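Local coordinates for protein tapirin (Caldicellulosiruptor kristjanssonii, PDB 6N2B) that probably binds cellulose and so helps the thermophilic bacterium attach to plant biomass, through a calcium-bearing beta-helix domain, at residues P217-V223 with Q237-I243; I228-I234 with L248-E254; G334-T340 with L355-E361; L376-I381 with R394-A400. All coordinates share one frame. Numbering follows the deposited sequence.

Contact 1 (P217-V223 with Q237-I243); sequences PNYKFTV and QGEFKAI
On the buried side of this parallel strand pair, the ring of F240 (chi1 t) lies among P217, F221 and V223: P217 CG is 4.0 Å from F240 CD1, F221 CD1 3.9 Å from F240 CE1, and V223 CG1 4.4 Å from F240 CZ and 4.0 Å from CB of the small A242. The axes of strands 221-223 and 240-242 approach to 4.7 Å at 7°, F221 beside F240, as in successive coils of a beta-helix. Their bonds alternate: F221 N to E239 O 3.2 Å, K241 N to F221 O 2.9 Å, V223 N and I243 N to K241 O and V223 O, both 2.8 Å. Earlier, K220 (phi/psi 67/78) and E239 (52/40) bend both chains, K220 N reaching G238 O at 3.2 Å; G238 (113/149) has a backbone only glycine adopts easily. Water 1 joins N218 O (2.8 Å), Q237 N (2.9 Å) and G238 O (3.2 Å); water 2, T222 OG1 (2.9 Å) and E239 O (2.6 Å). At the edge, E239 OE1 pairs with K220 NZ (3.3 Å, weak hydrogen bond) and distantly with K241 NZ (3.8 Å); N285 holds OE2. Main-chain bonds join the coils, apolar side chains fill the inside, and charge pairing adds a surface tie.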
# COMPACT_ATOMS: atom_id res chain seq x y z
N PRO A 217 -3.13 4.92 8.36
CA PRO A 217 -1.96 4.91 9.23
C PRO A 217 -1.63 6.29 9.75
O PRO A 217 -2.09 7.32 9.23
CB PRO A 217 -0.84 4.38 8.32
CG PRO A 217 -1.22 4.82 6.98
CD PRO A 217 -2.75 4.75 6.94
N ASN A 218 -0.82 6.30 10.79
CA ASN A 218 -0.33 7.52 11.38
C ASN A 218 0.74 8.16 10.50
O ASN A 218 1.38 7.50 9.67
CB ASN A 218 0.27 7.22 12.75
CG ASN A 218 1.29 6.10 12.69
OD1 ASN A 218 0.92 4.95 12.53
ND2 ASN A 218 2.57 6.44 12.77
N TYR A 219 0.95 9.44 10.72
CA TYR A 219 2.14 10.13 10.22
C TYR A 219 3.41 9.40 10.63
O TYR A 219 3.57 9.01 11.80
CB TYR A 219 2.15 11.55 10.78
CG TYR A 219 3.31 12.39 10.36
CD1 TYR A 219 3.36 12.95 9.09
CD2 TYR A 219 4.34 12.67 11.26
CE1 TYR A 219 4.41 13.74 8.71
CE2 TYR A 219 5.40 13.46 10.89
CZ TYR A 219 5.44 14.00 9.61
OH TYR A 219 6.50 14.80 9.22
N LYS A 220 4.33 9.23 9.68
CA LYS A 220 5.56 8.46 9.88
C LYS A 220 5.25 6.98 10.10
O LYS A 220 5.24 6.48 11.22
CB LYS A 220 6.37 9.02 11.06
CG LYS A 220 7.63 9.72 10.64
CD LYS A 220 8.75 8.70 10.39
CE LYS A 220 10.09 9.37 10.04
NZ LYS A 220 10.32 9.52 8.57
N PHE A 221 4.97 6.28 9.01
CA PHE A 221 4.64 4.86 9.09
C PHE A 221 5.39 4.18 7.96
O PHE A 221 5.21 4.53 6.79
CB PHE A 221 3.14 4.62 8.97
CG PHE A 221 2.70 3.19 9.23
CD1 PHE A 221 2.63 2.27 8.19
CD2 PHE A 221 2.31 2.79 10.49
CE1 PHE A 221 2.19 0.96 8.42
CE2 PHE A 221 1.88 1.47 10.72
CZ PHE A 221 1.83 0.56 9.68
N THR A 222 6.26 3.26 8.32
CA THR A 222 7.00 2.48 7.34
C THR A 222 6.56 1.03 7.47
O THR A 222 6.54 0.48 8.57
CB THR A 222 8.51 2.58 7.57
OG1 THR A 222 8.95 3.93 7.42
CG2 THR A 222 9.22 1.68 6.60
N VAL A 223 6.19 0.43 6.35
CA VAL A 223 6.05 -1.01 6.27
C VAL A 223 7.16 -1.54 5.38
O VAL A 223 7.41 -1.03 4.28
CB VAL A 223 4.65 -1.43 5.79
CG1 VAL A 223 4.22 -0.63 4.59
CG2 VAL A 223 4.66 -2.91 5.48
N GLN A 237 -1.29 10.11 5.88
CA GLN A 237 -1.19 11.52 6.25
C GLN A 237 0.25 12.03 6.33
O GLN A 237 0.57 12.90 7.14
CB GLN A 237 -1.91 11.77 7.58
CG GLN A 237 -1.42 10.92 8.73
CD GLN A 237 -2.14 11.23 10.06
OE1 GLN A 237 -2.58 10.32 10.77
NE2 GLN A 237 -2.25 12.52 10.39
N GLY A 238 1.13 11.51 5.49
CA GLY A 238 2.47 12.06 5.41
C GLY A 238 3.51 11.08 5.91
O GLY A 238 3.24 10.25 6.80
N GLU A 239 4.70 11.16 5.33
CA GLU A 239 5.84 10.31 5.70
C GLU A 239 5.48 8.84 5.69
O GLU A 239 5.88 8.07 6.57
CB GLU A 239 6.41 10.71 7.06
CG GLU A 239 7.06 12.07 7.12
CD GLU A 239 8.30 12.19 6.26
OE1 GLU A 239 8.97 11.16 6.01
OE2 GLU A 239 8.60 13.33 5.85
N PHE A 240 4.69 8.42 4.70
CA PHE A 240 4.33 7.02 4.57
C PHE A 240 5.33 6.33 3.64
O PHE A 240 5.59 6.81 2.54
CB PHE A 240 2.91 6.87 4.04
CG PHE A 240 2.53 5.45 3.77
CD1 PHE A 240 2.07 4.64 4.80
CD2 PHE A 240 2.67 4.91 2.51
CE1 PHE A 240 1.73 3.32 4.56
CE2 PHE A 240 2.33 3.60 2.26
CZ PHE A 240 1.86 2.80 3.29
N LYS A 241 5.90 5.21 4.09
CA LYS A 241 6.91 4.51 3.32
C LYS A 241 6.62 3.01 3.27
O LYS A 241 6.35 2.39 4.30
CB LYS A 241 8.31 4.74 3.88
CG LYS A 241 8.85 6.10 3.55
CD LYS A 241 9.97 6.48 4.49
CE LYS A 241 10.95 7.43 3.84
NZ LYS A 241 10.28 8.69 3.41
N ALA A 242 6.67 2.46 2.07
CA ALA A 242 6.61 1.02 1.85
C ALA A 242 7.93 0.60 1.22
O ALA A 242 8.20 0.93 0.06
CB ALA A 242 5.41 0.68 0.97
N ILE A 243 8.77 -0.11 1.96
CA ILE A 243 10.08 -0.52 1.47
C ILE A 243 10.07 -2.02 1.24
O ILE A 243 9.92 -2.80 2.19
CB ILE A 243 11.20 -0.13 2.44
CG1 ILE A 243 11.16 1.36 2.74
CG2 ILE A 243 12.55 -0.51 1.87
CD1 ILE A 243 12.11 1.75 3.86
O HOH W 1 0.62 8.35 7.06
O HOH W 2 7.94 6.69 7.38

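Contact 2 (I228-I234 with L248-E254)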
# COMPACT_ATOMS: atom_id res chain seq x y z
N ILE A 228 0.23 -5.37 1.56
CA ILE A 228 -0.73 -4.46 2.14
C ILE A 228 -2.05 -4.70 1.43
O ILE A 228 -2.08 -4.76 0.19
CB ILE A 228 -0.30 -3.00 1.98
CG1 ILE A 228 0.94 -2.71 2.84
CG2 ILE A 228 -1.42 -2.04 2.30
CD1 ILE A 228 1.92 -1.80 2.16
N TYR A 229 -3.12 -4.87 2.19
CA TYR A 229 -4.46 -5.04 1.65
C TYR A 229 -5.41 -4.14 2.42
O TYR A 229 -5.31 -4.04 3.65
CB TYR A 229 -4.97 -6.49 1.76
CG TYR A 229 -6.46 -6.60 1.47
CD1 TYR A 229 -6.92 -6.54 0.16
CD2 TYR A 229 -7.39 -6.72 2.50
CE1 TYR A 229 -8.26 -6.62 -0.13
CE2 TYR A 229 -8.74 -6.78 2.22
CZ TYR A 229 -9.17 -6.74 0.90
OH TYR A 229 -10.51 -6.81 0.58
N SER A 230 -6.35 -3.54 1.71
CA SER A 230 -7.49 -2.90 2.33
C SER A 230 -8.76 -3.17 1.54
O SER A 230 -8.75 -3.11 0.30
CB SER A 230 -7.31 -1.39 2.44
OG SER A 230 -8.57 -0.75 2.32
N GLY A 231 -9.84 -3.44 2.26
CA GLY A 231 -11.15 -3.60 1.63
C GLY A 231 -11.86 -2.31 1.29
O GLY A 231 -12.71 -2.31 0.40
N GLU A 232 -11.53 -1.21 1.97
CA GLU A 232 -12.10 0.10 1.68
C GLU A 232 -11.01 1.12 1.35
O GLU A 232 -10.14 0.85 0.52
CB GLU A 232 -12.95 0.60 2.85
CG GLU A 232 -14.11 -0.33 3.21
CD GLU A 232 -15.19 -0.38 2.15
OE1 GLU A 232 -15.47 0.67 1.50
OE2 GLU A 232 -15.77 -1.47 1.97
N ARG A 233 -11.03 2.29 2.00
CA ARG A 233 -10.11 3.37 1.67
C ARG A 233 -8.75 3.21 2.35
O ARG A 233 -8.66 2.73 3.49
CB ARG A 233 -10.71 4.71 2.10
CG ARG A 233 -11.86 5.21 1.25
CD ARG A 233 -12.45 6.52 1.81
NE ARG A 233 -11.46 7.57 2.08
CZ ARG A 233 -10.93 7.83 3.29
NH1 ARG A 233 -10.04 8.81 3.43
NH2 ARG A 233 -11.27 7.10 4.36
N ILE A 234 -7.69 3.61 1.65
CA ILE A 234 -6.38 3.85 2.24
C ILE A 234 -6.09 5.34 2.14
O ILE A 234 -6.20 5.92 1.06
CB ILE A 234 -5.26 3.04 1.56
CG1 ILE A 234 -5.44 1.54 1.81
CG2 ILE A 234 -3.89 3.51 2.05
CD1 ILE A 234 -4.48 0.67 1.02
N LEU A 248 0.34 -4.27 -3.00
CA LEU A 248 -0.57 -3.35 -2.32
C LEU A 248 -1.89 -3.46 -3.06
O LEU A 248 -2.02 -2.91 -4.15
CB LEU A 248 -0.05 -1.92 -2.35
CG LEU A 248 -0.78 -0.85 -1.51
CD1 LEU A 248 0.08 0.37 -1.41
CD2 LEU A 248 -2.13 -0.44 -2.07
N ILE A 249 -2.86 -4.16 -2.49
CA ILE A 249 -4.17 -4.35 -3.11
C ILE A 249 -5.20 -3.52 -2.36
O ILE A 249 -5.40 -3.70 -1.15
CB ILE A 249 -4.59 -5.82 -3.13
CG1 ILE A 249 -3.64 -6.63 -4.02
CG2 ILE A 249 -6.05 -5.93 -3.55
CD1 ILE A 249 -3.81 -8.11 -3.89
N CYS A 250 -5.88 -2.63 -3.06
CA CYS A 250 -6.96 -1.86 -2.46
C CYS A 250 -8.24 -2.13 -3.23
O CYS A 250 -8.33 -1.82 -4.42
CB CYS A 250 -6.67 -0.37 -2.45
SG CYS A 250 -8.13 0.54 -1.89
N LYS A 251 -9.23 -2.71 -2.56
CA LYS A 251 -10.47 -3.03 -3.23
C LYS A 251 -11.59 -2.04 -2.92
O LYS A 251 -12.73 -2.25 -3.36
CB LYS A 251 -10.87 -4.47 -2.90
CG LYS A 251 -9.90 -5.46 -3.55
CD LYS A 251 -10.54 -6.80 -3.87
CE LYS A 251 -11.34 -6.81 -5.17
NZ LYS A 251 -11.66 -8.21 -5.61
N GLY A 252 -11.27 -0.94 -2.22
CA GLY A 252 -12.20 0.15 -2.00
C GLY A 252 -12.06 1.31 -2.98
O GLY A 252 -11.33 1.23 -3.98
N PRO A 253 -12.77 2.41 -2.71
CA PRO A 253 -12.91 3.47 -3.72
C PRO A 253 -11.73 4.45 -3.88
O PRO A 253 -11.66 5.10 -4.93
CB PRO A 253 -14.17 4.23 -3.26
CG PRO A 253 -14.34 3.89 -1.83
CD PRO A 253 -13.79 2.51 -1.65
N GLU A 254 -10.85 4.62 -2.89
CA GLU A 254 -9.75 5.57 -3.03
C GLU A 254 -8.51 4.99 -2.38
O GLU A 254 -8.60 4.18 -1.46
CB GLU A 254 -10.00 6.95 -2.37
CG GLU A 254 -11.44 7.47 -2.30
CD GLU A 254 -11.57 8.78 -1.49
OE1 GLU A 254 -12.07 8.75 -0.34
OE2 GLU A 254 -11.16 9.84 -2.02
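Three backbone bonds satisfy the facing edges of parallel strands 228-230 and 248-250, whose axes approach to 4.7 Å: I249 N to I228 O (2.9 Å), S230 N to I249 O (3.0 Å) and K251 N to S230 O (2.9 Å). Both chains then bend, and I234 N donates to E254 O at 3.3 Å. A CB on G252 would clash with E232 O, so glycine suits the bend, where G252 N makes a weak bond to C250 SG (3.5 Å). R233 NE and E254 OE1 form a 2.8 Å salt bridge, apt at a partly exposed corner. S230 OG is bonded to G213 O, and K251 NZ to the carbonyls of I412 and F415. On the face of I228 and L248, I228 CG2 meets L248 CG and the end of I234 comes in, CD1 to L248 CD2, both 4.0 Å. On the opposite face Y229 CD1 meets I249 CG2 at 3.9 Å, and Y229 stacks with Y210 and F417. Within this beta-helix step, strand 207-211 pairs along the other edge of strand 227-230, and helix 408-413 offers I412 O to K251.

Contact 3 (G334-T340 with L355-E361); sequences GIVKKLT and LYCDQLE
L339, E361 and K338 bury the most surface here. L339 (chi1 t, chi2 p) points to the inner face, its CD2 3.6 Å from L355 CD2 and 4.1 Å from L360 CD1; leucine's branched end fills the space between these two neighbours. On the outer face an almost fully extended K338 (all chi t) carries NZ to E361 OE2 in a 2.6 Å salt bridge, and E361 OE1 is held by R363. Each segment is two short strands joined at a corner, K337 (phi/psi -70/-46) in one and D358 (-64/-36) in the other. Because the corners stack as well, G334 to T340 pair in step with L355 to E361, as in consecutive coils of a parallel beta-helix. The strand axes cross at 9° before the corner and 6° after it. Y356 N binds G334 O (2.7 Å), V336 N binds Y356 O (3.0 Å), Q359 N binds K337 O (3.1 Å), L339 N binds Q359 O (3.2 Å) and E361 N binds L339 O (3.0 Å). G334 makes room for L355, whose CD1 would clash with a CB there.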
# COMPACT_ATOMS: atom_id res chain seq x y z
N GLY A 334 2.47 0.63 -21.17
CA GLY A 334 1.33 1.33 -20.62
C GLY A 334 0.11 1.16 -21.50
O GLY A 334 0.21 1.23 -22.73
N ILE A 335 -1.04 0.90 -20.87
CA ILE A 335 -2.33 0.87 -21.55
C ILE A 335 -3.34 1.60 -20.68
O ILE A 335 -3.81 1.05 -19.68
CB ILE A 335 -2.82 -0.56 -21.81
CG1 ILE A 335 -1.71 -1.42 -22.42
CG2 ILE A 335 -4.05 -0.52 -22.69
CD1 ILE A 335 -2.09 -2.88 -22.60
N VAL A 336 -3.68 2.83 -21.05
CA VAL A 336 -4.53 3.68 -20.23
C VAL A 336 -5.61 4.30 -21.11
O VAL A 336 -5.49 4.33 -22.33
CB VAL A 336 -3.74 4.78 -19.50
CG1 VAL A 336 -2.47 4.22 -18.92
CG2 VAL A 336 -3.44 5.94 -20.44
N LYS A 337 -6.68 4.76 -20.46
CA LYS A 337 -7.73 5.48 -21.16
C LYS A 337 -7.24 6.85 -21.62
O LYS A 337 -7.47 7.25 -22.77
CB LYS A 337 -8.96 5.62 -20.25
CG LYS A 337 -10.25 6.18 -20.90
CD LYS A 337 -10.83 5.18 -21.91
CE LYS A 337 -12.31 5.42 -22.17
NZ LYS A 337 -12.69 5.00 -23.56
N LYS A 338 -6.56 7.56 -20.74
CA LYS A 338 -6.11 8.91 -21.03
C LYS A 338 -4.82 9.17 -20.24
O LYS A 338 -4.65 8.68 -19.12
CB LYS A 338 -7.18 9.95 -20.68
CG LYS A 338 -6.99 11.29 -21.39
CD LYS A 338 -8.03 12.34 -21.02
CE LYS A 338 -7.78 13.63 -21.82
NZ LYS A 338 -8.68 14.79 -21.51
N LEU A 339 -3.90 9.89 -20.86
CA LEU A 339 -2.76 10.45 -20.17
C LEU A 339 -2.84 11.95 -20.35
O LEU A 339 -2.95 12.42 -21.49
CB LEU A 339 -1.44 9.91 -20.72
CG LEU A 339 -0.21 10.67 -20.22
CD1 LEU A 339 0.01 10.46 -18.71
CD2 LEU A 339 1.04 10.30 -21.01
N THR A 340 -2.85 12.69 -19.26
CA THR A 340 -2.83 14.14 -19.36
C THR A 340 -1.68 14.66 -18.51
O THR A 340 -1.54 14.30 -17.35
CB THR A 340 -4.18 14.79 -18.95
OG1 THR A 340 -4.23 15.03 -17.54
CG2 THR A 340 -5.33 13.91 -19.34
N LEU A 355 3.75 3.10 -24.73
CA LEU A 355 2.51 3.56 -24.12
C LEU A 355 1.38 3.50 -25.15
O LEU A 355 1.56 3.95 -26.28
CB LEU A 355 2.67 4.98 -23.58
CG LEU A 355 1.36 5.69 -23.19
CD1 LEU A 355 0.59 4.86 -22.18
CD2 LEU A 355 1.60 7.09 -22.62
N TYR A 356 0.24 2.94 -24.76
CA TYR A 356 -1.00 3.07 -25.53
C TYR A 356 -2.00 3.84 -24.69
O TYR A 356 -2.21 3.51 -23.53
CB TYR A 356 -1.60 1.71 -25.90
CG TYR A 356 -0.65 0.73 -26.55
CD1 TYR A 356 0.26 0.00 -25.77
CD2 TYR A 356 -0.68 0.50 -27.93
CE1 TYR A 356 1.12 -0.91 -26.35
CE2 TYR A 356 0.19 -0.42 -28.52
CZ TYR A 356 1.09 -1.12 -27.72
OH TYR A 356 1.96 -2.02 -28.28
N CYS A 357 -2.61 4.86 -25.28
CA CYS A 357 -3.70 5.55 -24.62
C CYS A 357 -4.75 5.93 -25.65
O CYS A 357 -4.40 6.29 -26.77
CB CYS A 357 -3.22 6.80 -23.88
SG CYS A 357 -2.30 7.98 -24.90
N ASP A 358 -6.03 5.83 -25.27
CA ASP A 358 -7.08 6.24 -26.19
C ASP A 358 -7.00 7.74 -26.45
O ASP A 358 -7.24 8.19 -27.58
CB ASP A 358 -8.45 5.86 -25.63
CG ASP A 358 -9.61 6.31 -26.53
OD1 ASP A 358 -9.84 5.66 -27.58
OD2 ASP A 358 -10.29 7.31 -26.19
N GLN A 359 -6.62 8.52 -25.44
CA GLN A 359 -6.46 9.95 -25.60
C GLN A 359 -5.18 10.43 -24.93
O GLN A 359 -4.74 9.88 -23.92
CB GLN A 359 -7.65 10.71 -25.00
CG GLN A 359 -8.86 10.69 -25.90
CD GLN A 359 -10.07 11.25 -25.21
OE1 GLN A 359 -10.03 12.36 -24.65
NE2 GLN A 359 -11.16 10.50 -25.25
N LEU A 360 -4.59 11.46 -25.52
CA LEU A 360 -3.39 12.09 -24.98
C LEU A 360 -3.59 13.60 -24.96
O LEU A 360 -3.80 14.21 -26.01
CB LEU A 360 -2.16 11.72 -25.80
CG LEU A 360 -0.92 12.58 -25.57
CD1 LEU A 360 -0.46 12.48 -24.13
CD2 LEU A 360 0.16 12.12 -26.52
N GLU A 361 -3.54 14.19 -23.78
CA GLU A 361 -3.67 15.63 -23.60
C GLU A 361 -2.42 16.16 -22.92
O GLU A 361 -1.99 15.60 -21.91
CB GLU A 361 -4.91 15.96 -22.77
CG GLU A 361 -5.25 17.45 -22.68
CD GLU A 361 -6.31 17.75 -21.63
OE1 GLU A 361 -6.11 18.70 -20.83
OE2 GLU A 361 -7.34 17.03 -21.60

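Contact 4 (L376-I381 with R394-A400)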
# COMPACT_ATOMS: atom_id res chain seq x y z
N LEU A 376 4.97 6.02 -28.33
CA LEU A 376 3.69 6.41 -27.77
C LEU A 376 2.64 6.25 -28.86
O LEU A 376 2.85 6.72 -29.98
CB LEU A 376 3.73 7.86 -27.27
CG LEU A 376 2.58 8.36 -26.38
CD1 LEU A 376 3.04 9.58 -25.60
CD2 LEU A 376 1.32 8.70 -27.18
N VAL A 377 1.53 5.59 -28.54
CA VAL A 377 0.47 5.31 -29.51
C VAL A 377 -0.86 5.79 -28.95
O VAL A 377 -1.40 5.18 -28.01
CB VAL A 377 0.38 3.82 -29.85
CG1 VAL A 377 -0.75 3.58 -30.83
CG2 VAL A 377 1.70 3.34 -30.39
N THR A 378 -1.42 6.84 -29.54
CA THR A 378 -2.68 7.42 -29.06
C THR A 378 -3.70 7.45 -30.19
O THR A 378 -3.35 7.54 -31.36
CB THR A 378 -2.47 8.84 -28.49
OG1 THR A 378 -3.64 9.25 -27.78
CG2 THR A 378 -2.16 9.85 -29.59
N ARG A 379 -4.98 7.37 -29.83
CA ARG A 379 -6.06 7.47 -30.81
C ARG A 379 -6.48 8.91 -31.09
O ARG A 379 -7.01 9.19 -32.17
CB ARG A 379 -7.28 6.64 -30.36
CG ARG A 379 -7.01 5.14 -30.34
CD ARG A 379 -8.27 4.29 -30.26
NE ARG A 379 -7.96 2.87 -30.10
CZ ARG A 379 -8.04 2.21 -28.94
NH1 ARG A 379 -8.43 2.83 -27.83
NH2 ARG A 379 -7.72 0.92 -28.88
N ALA A 380 -6.25 9.81 -30.13
CA ALA A 380 -6.53 11.24 -30.29
C ALA A 380 -5.56 12.02 -29.42
O ALA A 380 -5.07 11.51 -28.41
CB ALA A 380 -7.97 11.58 -29.92
N ILE A 381 -5.31 13.27 -29.81
CA ILE A 381 -4.25 14.08 -29.23
C ILE A 381 -4.73 15.52 -29.14
O ILE A 381 -5.58 15.97 -29.91
CB ILE A 381 -2.95 13.98 -30.06
CG1 ILE A 381 -1.76 14.63 -29.36
CG2 ILE A 381 -3.18 14.58 -31.43
CD1 ILE A 381 -0.43 14.28 -30.00
N ARG A 394 6.17 8.82 -32.04
CA ARG A 394 4.87 9.23 -31.52
C ARG A 394 3.85 9.04 -32.64
O ARG A 394 4.03 9.56 -33.74
CB ARG A 394 4.95 10.69 -31.02
CG ARG A 394 3.80 11.61 -31.36
CD ARG A 394 4.25 13.08 -31.52
NE ARG A 394 3.14 13.92 -32.00
CZ ARG A 394 3.18 15.25 -32.09
NH1 ARG A 394 4.29 15.90 -31.74
NH2 ARG A 394 2.12 15.93 -32.54
N GLN A 395 2.80 8.26 -32.38
CA GLN A 395 1.91 7.77 -33.43
C GLN A 395 0.45 8.06 -33.08
O GLN A 395 -0.02 7.66 -32.00
CB GLN A 395 2.11 6.25 -33.64
CG GLN A 395 1.61 5.72 -34.97
CD GLN A 395 1.32 4.22 -34.97
OE1 GLN A 395 0.38 3.75 -34.33
NE2 GLN A 395 2.13 3.46 -35.69
N VAL A 396 -0.27 8.73 -33.98
CA VAL A 396 -1.69 9.00 -33.81
C VAL A 396 -2.46 8.12 -34.80
O VAL A 396 -2.22 8.18 -36.01
CB VAL A 396 -2.04 10.48 -34.01
CG1 VAL A 396 -3.50 10.70 -33.71
CG2 VAL A 396 -1.17 11.37 -33.15
N ASN A 397 -3.41 7.33 -34.28
CA ASN A 397 -4.13 6.34 -35.08
C ASN A 397 -5.49 6.13 -34.45
O ASN A 397 -5.65 5.33 -33.52
CB ASN A 397 -3.36 5.02 -35.18
CG ASN A 397 -4.16 3.92 -35.86
OD1 ASN A 397 -5.28 4.14 -36.35
ND2 ASN A 397 -3.59 2.71 -35.92
N PRO A 398 -6.52 6.81 -34.96
CA PRO A 398 -7.86 6.74 -34.33
C PRO A 398 -8.45 5.34 -34.25
O PRO A 398 -9.43 5.14 -33.52
CB PRO A 398 -8.71 7.65 -35.22
CG PRO A 398 -7.73 8.63 -35.79
CD PRO A 398 -6.46 7.84 -36.01
N SER A 399 -7.89 4.37 -34.97
CA SER A 399 -8.42 3.01 -34.99
C SER A 399 -7.37 2.01 -34.49
O SER A 399 -7.38 0.83 -34.86
CB SER A 399 -8.90 2.64 -36.39
OG SER A 399 -7.89 1.96 -37.13
N ALA A 400 -6.46 2.49 -33.64
CA ALA A 400 -5.40 1.63 -33.14
C ALA A 400 -5.97 0.47 -32.32
O ALA A 400 -7.00 0.59 -31.65
CB ALA A 400 -4.42 2.45 -32.29
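This is a parallel strand pairing at one end of the beta-helix, where strand 393-396 is laid on strand 375-378 and the chain then leaves the stack. The axes of strands 376-378 and 394-396 approach to 4.8 Å at 13°, joined by Q395 N to L376 O, T378 N to Q395 O and N397 N to T378 O, each 2.9 Å. Past T378 the first chain rounds its corner at R379 into the next face, as the coils below it do, whereas the second breaks off in a type I turn from N397 to A400. N397 suits its start: OD1 accepts from S399 N at 3.0 Å, an Asx turn, and P398 has the phi this turn needs. R379 clasps the departing chain, NE and NH2 both donating to A400 O at 2.9 Å, while NH1 meets D358 and the guanidinium makes a cation-pi contact with F402. Small A400 tucks its CB 4.1 Å from V377 CG1. Round the corner, I381 CG2 lies 4.2 Å from V396 CG2, and T378 OG1 donates to A380 O at 2.7 Å.

In the fold
Following the chain, contact 1 opens at 217-223 and contact 2 at 228-234; contact 1 then closes at 237-243 and contact 2 at 248-254, so the two cross. Both draw on strand 240-250, and they touch where V223 CG1 meets I228 CD1 at 3.5 Å. Further along, contact 3 and then contact 4 each close a loop of their own, in series. These neighbours lie 9 Å apart between centres: strand 354-357 of contact 3 pairs with strand 375-378 of contact 4, and 359-363 with 380-384. The faces of the beta-helix run on, coil by coil, from contacts 1 and 2 to contact 4, one being the parallel sheet from 234-236 to 380-384.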